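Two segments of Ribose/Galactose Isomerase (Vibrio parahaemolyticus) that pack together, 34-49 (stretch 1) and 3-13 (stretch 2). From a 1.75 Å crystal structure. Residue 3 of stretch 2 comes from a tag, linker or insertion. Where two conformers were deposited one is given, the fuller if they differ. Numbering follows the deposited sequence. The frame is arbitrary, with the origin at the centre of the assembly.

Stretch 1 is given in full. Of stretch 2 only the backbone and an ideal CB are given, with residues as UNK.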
# COMPACT_ATOMS: atom_id res chain seq x y z
N HIS A 34 -17.92 -18.32 13.54
CA HIS A 34 -18.43 -18.55 12.19
C HIS A 34 -18.17 -19.99 11.75
O HIS A 34 -17.30 -20.67 12.30
CB HIS A 34 -17.78 -17.57 11.21
CG HIS A 34 -17.95 -16.13 11.57
ND1 HIS A 34 -19.18 -15.50 11.54
CD2 HIS A 34 -17.05 -15.19 11.95
CE1 HIS A 34 -19.03 -14.23 11.90
NE2 HIS A 34 -17.74 -14.02 12.15
N ASP A 35 -18.92 -20.43 10.74
CA ASP A 35 -18.81 -21.79 10.20
C ASP A 35 -18.08 -21.73 8.86
O ASP A 35 -18.62 -21.20 7.89
CB ASP A 35 -20.22 -22.37 10.04
CG ASP A 35 -20.22 -23.87 9.84
OD1 ASP A 35 -19.16 -24.51 9.99
OD2 ASP A 35 -21.31 -24.43 9.56
N VAL A 36 -16.87 -22.27 8.80
CA VAL A 36 -16.02 -22.09 7.63
C VAL A 36 -15.96 -23.33 6.75
O VAL A 36 -15.78 -24.44 7.25
CB VAL A 36 -14.60 -21.72 8.09
CG1 VAL A 36 -13.64 -21.62 6.90
CG2 VAL A 36 -14.63 -20.42 8.91
N PHE A 37 -16.12 -23.13 5.44
CA PHE A 37 -16.08 -24.22 4.45
C PHE A 37 -15.00 -23.91 3.43
O PHE A 37 -14.92 -22.79 2.94
CB PHE A 37 -17.42 -24.31 3.71
CG PHE A 37 -18.59 -24.54 4.61
CD1 PHE A 37 -19.10 -25.81 4.80
CD2 PHE A 37 -19.16 -23.48 5.29
CE1 PHE A 37 -20.18 -26.02 5.65
CE2 PHE A 37 -20.24 -23.67 6.12
CZ PHE A 37 -20.74 -24.95 6.32
N ASN A 38 -14.17 -24.90 3.10
CA ASN A 38 -13.07 -24.68 2.17
C ASN A 38 -13.45 -25.45 0.94
O ASN A 38 -13.24 -26.67 0.88
CB ASN A 38 -11.76 -25.19 2.80
CG ASN A 38 -10.52 -24.83 1.99
OD1 ASN A 38 -9.47 -25.47 2.14
ND2 ASN A 38 -10.62 -23.80 1.15
N VAL A 39 -14.06 -24.77 -0.04
CA VAL A 39 -14.76 -25.46 -1.13
C VAL A 39 -14.06 -25.38 -2.47
O VAL A 39 -14.46 -26.07 -3.41
CB VAL A 39 -16.19 -24.92 -1.32
CG1 VAL A 39 -16.96 -24.99 -0.01
CG2 VAL A 39 -16.15 -23.49 -1.86
N GLY A 40 -13.05 -24.52 -2.57
CA GLY A 40 -12.24 -24.45 -3.78
C GLY A 40 -11.06 -25.41 -3.68
O GLY A 40 -11.14 -26.42 -2.98
N MSE A 41 -9.99 -25.14 -4.42
CA MSE A 41 -8.82 -26.01 -4.40
C MSE A 41 -8.12 -26.02 -3.04
O MSE A 41 -7.99 -24.99 -2.39
CB MSE A 41 -7.84 -25.63 -5.49
CG MSE A 41 -8.40 -25.91 -6.88
SE MSE A 41 -7.14 -25.49 -8.27
CE MSE A 41 -5.99 -27.06 -8.13
N THR A 42 -7.68 -27.21 -2.63
CA THR A 42 -6.96 -27.33 -1.36
C THR A 42 -5.45 -27.37 -1.58
O THR A 42 -4.67 -27.07 -0.68
CB THR A 42 -7.40 -28.60 -0.60
OG1 THR A 42 -7.17 -29.74 -1.43
CG2 THR A 42 -8.89 -28.53 -0.25
N ASP A 43 -5.05 -27.78 -2.78
CA ASP A 43 -3.64 -27.75 -3.17
C ASP A 43 -3.52 -27.90 -4.68
O ASP A 43 -4.55 -28.04 -5.37
CB ASP A 43 -2.84 -28.82 -2.43
CG ASP A 43 -3.39 -30.21 -2.64
OD1 ASP A 43 -3.52 -30.63 -3.81
OD2 ASP A 43 -3.70 -30.88 -1.63
N GLU A 44 -2.30 -27.87 -5.21
CA GLU A 44 -2.13 -27.82 -6.67
C GLU A 44 -2.61 -29.08 -7.38
O GLU A 44 -2.88 -29.06 -8.58
CB GLU A 44 -0.69 -27.51 -7.06
CG GLU A 44 -0.35 -26.03 -6.96
CD GLU A 44 1.12 -25.74 -7.19
OE1 GLU A 44 1.94 -26.68 -7.07
OE2 GLU A 44 1.46 -24.57 -7.48
N ASN A 45 -2.73 -30.17 -6.63
CA ASN A 45 -3.15 -31.45 -7.21
C ASN A 45 -4.64 -31.72 -7.12
O ASN A 45 -5.12 -32.73 -7.62
CB ASN A 45 -2.37 -32.60 -6.56
CG ASN A 45 -0.88 -32.52 -6.84
OD1 ASN A 45 -0.46 -32.34 -7.99
ND2 ASN A 45 -0.08 -32.63 -5.78
N ASP A 46 -5.38 -30.81 -6.49
CA ASP A 46 -6.81 -30.99 -6.27
C ASP A 46 -7.61 -30.76 -7.55
O ASP A 46 -7.08 -30.28 -8.55
CB ASP A 46 -7.27 -30.02 -5.17
CG ASP A 46 -8.67 -30.33 -4.68
OD1 ASP A 46 -9.11 -31.49 -4.84
OD2 ASP A 46 -9.33 -29.42 -4.13
N HIS A 47 -8.90 -31.13 -7.51
CA HIS A 47 -9.84 -30.87 -8.60
C HIS A 47 -9.59 -29.47 -9.15
O HIS A 47 -9.73 -28.50 -8.42
CB HIS A 47 -11.26 -30.98 -8.07
CG HIS A 47 -12.32 -30.63 -9.07
ND1 HIS A 47 -12.65 -31.43 -10.14
CD2 HIS A 47 -13.14 -29.55 -9.14
CE1 HIS A 47 -13.63 -30.88 -10.82
NE2 HIS A 47 -13.95 -29.73 -10.24
N HIS A 48 -9.23 -29.38 -10.43
CA HIS A 48 -8.68 -28.15 -11.02
C HIS A 48 -9.75 -27.09 -11.28
O HIS A 48 -10.81 -27.39 -11.85
CB HIS A 48 -7.95 -28.49 -12.32
CG HIS A 48 -7.13 -27.36 -12.87
ND1 HIS A 48 -7.65 -26.42 -13.74
CD2 HIS A 48 -5.83 -27.04 -12.71
CE1 HIS A 48 -6.71 -25.55 -14.06
NE2 HIS A 48 -5.59 -25.91 -13.45
N LEU A 49 -9.46 -25.85 -10.86
CA LEU A 49 -10.35 -24.71 -11.01
C LEU A 49 -9.59 -23.48 -11.51
O LEU A 49 -8.40 -23.29 -11.19
CB LEU A 49 -10.93 -24.34 -9.64
CG LEU A 49 -11.78 -25.37 -8.90
CD1 LEU A 49 -12.27 -24.73 -7.61
CD2 LEU A 49 -12.97 -25.80 -9.78
N UNK A 3 -23.21 -14.44 13.38
CA UNK A 3 -22.44 -15.54 12.80
C UNK A 3 -22.89 -15.91 11.38
O UNK A 3 -24.09 -15.96 11.09
CB UNK A 3 -22.55 -16.77 13.70
N UNK A 4 -21.93 -16.22 10.52
CA UNK A 4 -22.25 -16.58 9.15
C UNK A 4 -21.61 -17.90 8.75
O UNK A 4 -20.72 -18.41 9.43
CB UNK A 4 -21.80 -15.47 8.20
N UNK A 5 -22.07 -18.45 7.63
CA UNK A 5 -21.38 -19.54 6.98
C UNK A 5 -20.50 -18.87 5.92
O UNK A 5 -20.99 -18.08 5.11
CB UNK A 5 -22.35 -20.57 6.38
N UNK A 6 -19.20 -19.16 5.96
CA UNK A 6 -18.24 -18.54 5.04
C UNK A 6 -17.57 -19.59 4.17
O UNK A 6 -17.01 -20.56 4.69
CB UNK A 6 -17.18 -17.75 5.81
N UNK A 7 -17.60 -19.41 2.85
CA UNK A 7 -16.91 -20.33 1.96
C UNK A 7 -15.60 -19.72 1.46
O UNK A 7 -15.62 -18.62 0.92
CB UNK A 7 -17.81 -20.70 0.78
N UNK A 8 -14.49 -20.43 1.65
CA UNK A 8 -13.22 -20.02 1.06
C UNK A 8 -13.08 -20.77 -0.26
O UNK A 8 -13.33 -21.97 -0.31
CB UNK A 8 -12.04 -20.30 1.99
N UNK A 9 -12.71 -20.07 -1.32
CA UNK A 9 -12.55 -20.75 -2.61
C UNK A 9 -11.38 -20.17 -3.39
O UNK A 9 -11.36 -18.98 -3.70
CB UNK A 9 -13.83 -20.64 -3.44
N UNK A 10 -10.40 -21.03 -3.68
CA UNK A 10 -9.18 -20.60 -4.37
C UNK A 10 -8.96 -21.43 -5.64
O UNK A 10 -9.46 -22.55 -5.76
CB UNK A 10 -7.97 -20.72 -3.44
N UNK A 11 -8.25 -20.84 -6.60
CA UNK A 11 -8.03 -21.45 -7.91
C UNK A 11 -6.57 -21.89 -8.11
O UNK A 11 -5.76 -21.81 -7.19
CB UNK A 11 -8.43 -20.47 -9.01
N UNK A 12 -6.27 -22.40 -9.31
CA UNK A 12 -5.04 -23.16 -9.50
C UNK A 12 -3.76 -22.35 -9.30
O UNK A 12 -2.77 -22.85 -8.75
CB UNK A 12 -5.03 -23.76 -10.91
N UNK A 13 -3.76 -21.09 -9.72
CA UNK A 13 -2.50 -20.35 -9.65
C UNK A 13 -2.03 -20.13 -8.21
O UNK A 13 -0.82 -20.06 -7.93
CB UNK A 13 -2.65 -19.00 -10.35

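Positions 5-8 form a strand that pairs in parallel with strand 35-38; because a strand is extended, successive side chains there fall on alternate faces of the sheet.

At position 3, CA-to-CB points sideways, with the ideal CB 4.2 Å from His34 ND1. Little here is selective, and almost any residue would do. The deposited residue is Ala3, contributed by an expression tag.

Position 4 also points sideways. Its backbone N donates a hydrogen bond to His34 ND1 (3.0 Å), a role that requires only a free amide and therefore excludes proline. The neighbouring imidazole offers a surface to an aliphatic or sulfur-bearing chain. The residue is Met4, as selenomethionine; its SE lies 3.8 Å from the centroid of the His34 ring, in an oblique approach. Its O accepts from Asp35 N at 3.0 Å.

Position 5 lies on the face of Asp35 and Phe37, its ideal CB 3.8 Å from Phe37 CE2. A chain with an aliphatic stem suits the ring, and the carboxylate of Asp35 on the same face makes a basic end plausible. The residue is Lys5: CB rests 3.8 Å from Phe37 CE2, but the amine end leads away and makes no salt bridge with stretch 1.

Position 6 turns to the other face, with Val36. Its backbone N donates to Asp35 O (2.9 Å) and its O accepts from Phe37 N (2.8 Å). With Val36 CG2 4.8 Å and His34 CB 5.4 Å from the ideal CB, there is room for valine, isoleucine or leucine, and beta-branching favours an extended strand. The residue is Ile6, whose CD1 reaches His34 CB at 3.7 Å.

Position 7 returns to the Phe37 face. The ideal CB is already 4.2 Å from Val39 CG2, so a small apolar residue is enough for contact, though larger ones are not excluded by this view. The residue is Ala7, whose CB meets Val39 CG2 at 4.2 Å.

At position 8, beside Asn38, N donates to Phe37 O (2.7 Å) and O accepts from Val39 N (2.9 Å). A medium-sized apolar chain could lie against the Asn38 side chain, but the amide would equally accept a polar neighbour, so the view does not decide. The residue is Leu8, which lies on the same face as Asn38 and brings CD2 against that side chain.

Position 9 points sideways, its ideal CB 4.0 Å from Val39 CG2, which invites an apolar chain. The residue is Met9, a selenomethionine whose CE lies 3.8 Å from Val39 CG2.

Position 10 points sideways, its ideal CB 4.4 Å from Met41 O, so apolar or polar chains that can extend past stretch 1 would both suit. Its O accepts from Met41 N (3.0 Å). It is Met10, also selenomethionine, its end leading away.

Position 11 has its ideal CB 3.6 Å from Leu49 O; the CB already lies beside a carbonyl, so a chain that turns off from it suits, polar or apolar. In Glu11 the end leads away, and OE2 accepts from the backbone N of position 13 (2.9 Å).

Position 12 points toward stretch 1, between His48 NE2 and Met41 SE, with Leu49 O as an unmistakable acceptor. A short donor such as asparagine or serine suits it. The residue is Asn12, whose N and ND2 donate to Leu49 O at 3.0 and 2.9 Å.

Position 13 points away, leaving its choice open; it is Ser13, whose O is bridged by a water to Glu44 OE2.

Stretch 2 (3-13) AMKIALMMENS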
# COMPACT_ATOMS: atom_id res chain seq x y z
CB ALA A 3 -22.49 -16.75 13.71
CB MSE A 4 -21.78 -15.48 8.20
CG MSE A 4 -21.98 -14.09 8.75
SE MSE A 4 -20.26 -13.26 9.17
CE MSE A 4 -19.75 -12.70 7.37
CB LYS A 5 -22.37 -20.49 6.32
CG LYS A 5 -23.19 -21.28 7.33
CD LYS A 5 -24.10 -22.30 6.63
CE LYS A 5 -25.34 -21.64 6.03
NZ LYS A 5 -26.43 -21.46 7.04
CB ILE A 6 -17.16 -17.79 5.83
CG1 ILE A 6 -17.79 -16.82 6.83
CG2 ILE A 6 -16.19 -17.05 4.87
CD1 ILE A 6 -16.79 -16.24 7.88
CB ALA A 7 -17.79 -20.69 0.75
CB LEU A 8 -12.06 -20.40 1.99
CG LEU A 8 -10.66 -20.25 1.41
CD1 LEU A 8 -10.40 -18.79 1.10
CD2 LEU A 8 -9.64 -20.78 2.44
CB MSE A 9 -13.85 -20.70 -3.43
CG MSE A 9 -14.36 -19.31 -3.69
SE MSE A 9 -16.04 -19.38 -4.68
CE MSE A 9 -17.17 -20.10 -3.30
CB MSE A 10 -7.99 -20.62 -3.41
CG MSE A 10 -8.10 -19.50 -2.41
SE MSE A 10 -6.87 -19.68 -0.91
CE MSE A 10 -5.21 -19.48 -1.93
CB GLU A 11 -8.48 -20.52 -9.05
CG GLU A 11 -7.92 -19.09 -8.94
CD GLU A 11 -6.41 -19.03 -9.09
OE1 GLU A 11 -5.74 -18.79 -8.08
OE2 GLU A 11 -5.90 -19.20 -10.22
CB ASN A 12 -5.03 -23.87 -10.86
CG ASN A 12 -4.85 -22.92 -12.02
OD1 ASN A 12 -3.71 -22.59 -12.39
ND2 ASN A 12 -5.97 -22.45 -12.60
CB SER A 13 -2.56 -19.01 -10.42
OG SER A 13 -3.32 -18.01 -9.75
O HOH W 1 0.06 -22.25 -6.17
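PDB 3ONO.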